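Local coordinates for ancillary protein 1 (Streptococcus pyogenes, PDB 2XI9) that serves as a pilus-presented adhesin, carrying an internal thioester bond required for efficient interaction with host cells, at residues K102-T105 against K110-E113. Numbering follows the deposited sequence.
Sequences KVYT and KQIE
The beta hairpin of strands 102-107 and 110-113 is fastened here by one hydrogen-bonded antiparallel pair, Thr-105 with Ile-112. Its two backbone bonds differ in straightness: Ile-112 N reaches Thr-105 O at 3.0 Å with 172° at the hydrogen, whereas Thr-105 N meets Ile-112 O at 2.9 Å with a bent 136°. That same Ile-112 O also receives a CA-H...O contact from Tyr-104 CA, 3.1 Å away. On the sheet face bearing Thr-105 and Ile-112, Thr-105 OG1 lies 3.4 Å from Ile-112 CG1. Strand 110-113 is an edge strand of an antiparallel sheet within this chain, in the prealbumin-like domain, and strand 94-99 flanks strand 102-107 on its other side. Gln-111, with CG anti to the backbone N, runs back over the Tyr-104 ring, its CG 3.5 Å from Tyr-104 CB. Gln-111 NE2 stands 3.8 Å above the ring plane, displaced toward the rim, with amide and ring 26° apart. At the neighbouring non-hydrogen-bonded pair, Tyr-104 with Glu-113, the side chains diverge. The Glu-113 carboxylate extends instead to Lys-102, whose bent chain brings NZ to Glu-113 OE2 in a salt bridge, although the modelled position of NZ is doubtful; Glu-113 OE1 has a second cationic partner, Arg-195.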
ATOM      1  N   LYS A 102       0.459   7.423  22.109  1.00 41.75           N
ATOM      2  CA  LYS A 102       1.174   6.626  21.116  1.00 38.75           C
ATOM      3  C   LYS A 102       1.071   5.143  21.465  1.00 36.68           C
ATOM      4  O   LYS A 102       0.955   4.762  22.635  1.00 38.08           O
ATOM      5  CB  LYS A 102       2.654   7.026  21.033  1.00 40.53           C
ATOM      6  CG  LYS A 102       2.936   8.533  20.848  1.00 44.11           C
ATOM      7  CD  LYS A 102       3.014   8.951  19.362  1.00 44.72           C
ATOM      8  CE  LYS A 102       4.326   8.521  18.668  1.00 44.31           C
ATOM      9  NZ  LYS A 102       4.148   7.389  17.697  1.00 42.31           N
ATOM     10  N   VAL A 103       1.105   4.312  20.432  1.00 32.84           N
ATOM     11  CA  VAL A 103       1.048   2.871  20.593  1.00 31.42           C
ATOM     12  C   VAL A 103       2.326   2.278  20.009  1.00 30.38           C
ATOM     13  O   VAL A 103       2.813   2.701  18.945  1.00 28.74           O
ATOM     14  CB  VAL A 103      -0.199   2.262  19.913  1.00 29.47           C
ATOM     15  CG1 VAL A 103      -0.178   0.741  19.990  1.00 27.94           C
ATOM     16  CG2 VAL A 103      -1.491   2.801  20.552  1.00 30.54           C
ATOM     17  N   TYR A 104       2.858   1.296  20.715  1.00 31.10           N
ATOM     18  CA  TYR A 104       4.099   0.644  20.349  1.00 31.98           C
ATOM     19  C   TYR A 104       3.908  -0.853  20.406  1.00 32.09           C
ATOM     20  O   TYR A 104       3.383  -1.368  21.378  1.00 33.17           O
ATOM     21  CB  TYR A 104       5.231   1.025  21.314  1.00 34.97           C
ATOM     22  CG  TYR A 104       5.481   2.512  21.447  1.00 38.12           C
ATOM     23  CD1 TYR A 104       6.254   3.188  20.520  1.00 40.57           C
ATOM     24  CD2 TYR A 104       4.948   3.237  22.511  1.00 43.20           C
ATOM     25  CE1 TYR A 104       6.488   4.557  20.634  1.00 43.21           C
ATOM     26  CE2 TYR A 104       5.173   4.608  22.641  1.00 44.90           C
ATOM     27  CZ  TYR A 104       5.945   5.265  21.702  1.00 44.95           C
ATOM     28  OH  TYR A 104       6.184   6.623  21.823  1.00 45.27           O
ATOM     29  N   THR A 105       4.348  -1.544  19.367  1.00 31.44           N
ATOM     30  CA  THR A 105       4.343  -2.983  19.343  1.00 32.52           C
ATOM     31  C   THR A 105       5.710  -3.460  19.860  1.00 35.97           C
ATOM     32  O   THR A 105       6.748  -2.818  19.619  1.00 35.24           O
ATOM     33  CB  THR A 105       3.948  -3.493  17.929  1.00 30.70           C
ATOM     34  OG1 THR A 105       4.744  -2.857  16.931  1.00 31.22           O
ATOM     35  CG2 THR A 105       2.469  -3.131  17.632  1.00 29.81           C
ATOM     36  N   LYS A 110      12.509  -5.509  21.331  1.00 51.53           N
ATOM     37  CA  LYS A 110      12.381  -4.366  20.448  1.00 48.19           C
ATOM     38  C   LYS A 110      11.032  -3.722  20.686  1.00 45.08           C
ATOM     39  O   LYS A 110      10.008  -4.411  20.687  1.00 44.89           O
ATOM     40  CB  LYS A 110      12.440  -4.794  18.984  1.00 46.53           C
ATOM     41  CG  LYS A 110      13.589  -5.698  18.602  1.00 50.16           C
ATOM     42  CD  LYS A 110      14.804  -4.914  18.108  1.00 52.61           C
ATOM     43  CE  LYS A 110      14.627  -4.459  16.673  1.00 50.46           C
ATOM     44  NZ  LYS A 110      15.857  -3.798  16.162  1.00 53.92           N
ATOM     45  N   GLN A 111      11.024  -2.405  20.844  1.00 43.31           N
ATOM     46  CA  GLN A 111       9.795  -1.629  20.916  1.00 40.33           C
ATOM     47  C   GLN A 111       9.755  -0.630  19.747  1.00 37.36           C
ATOM     48  O   GLN A 111      10.613   0.250  19.632  1.00 37.21           O
ATOM     49  CB  GLN A 111       9.696  -0.889  22.251  1.00 42.17           C
ATOM     50  CG  GLN A 111       8.396  -0.095  22.410  1.00 41.15           C
ATOM     51  CD  GLN A 111       8.286   0.591  23.757  1.00 45.33           C
ATOM     52  OE1 GLN A 111       8.078  -0.069  24.778  1.00 46.15           O
ATOM     53  NE2 GLN A 111       8.428   1.929  23.770  1.00 45.74           N
ATOM     54  N   ILE A 112       8.752  -0.767  18.890  1.00 34.27           N
ATOM     55  CA  ILE A 112       8.627   0.094  17.719  1.00 32.24           C
ATOM     56  C   ILE A 112       7.272   0.774  17.693  1.00 29.70           C
ATOM     57  O   ILE A 112       6.281   0.214  18.170  1.00 28.44           O
ATOM     58  CB  ILE A 112       8.899  -0.688  16.394  1.00 32.06           C
ATOM     59  CG1 ILE A 112       7.673  -1.468  15.908  1.00 32.51           C
ATOM     60  CG2 ILE A 112      10.095  -1.641  16.569  1.00 35.36           C
ATOM     61  CD1 ILE A 112       7.728  -1.782  14.432  1.00 33.69           C
ATOM     62  N   GLU A 113       7.232   1.985  17.147  1.00 28.45           N
ATOM     63  CA  GLU A 113       5.976   2.665  16.902  1.00 27.43           C
ATOM     64  C   GLU A 113       5.074   1.762  16.077  1.00 24.25           C
ATOM     65  O   GLU A 113       5.531   1.116  15.128  1.00 21.47           O
ATOM     66  CB  GLU A 113       6.190   3.995  16.176  1.00 28.48           C
ATOM     67  CG  GLU A 113       4.872   4.664  15.811  1.00 32.17           C
ATOM     68  CD  GLU A 113       4.996   6.095  15.327  1.00 36.90           C
ATOM     69  OE1 GLU A 113       3.998   6.566  14.720  1.00 41.38           O
ATOM     70  OE2 GLU A 113       6.062   6.737  15.537  1.00 41.64           O
TER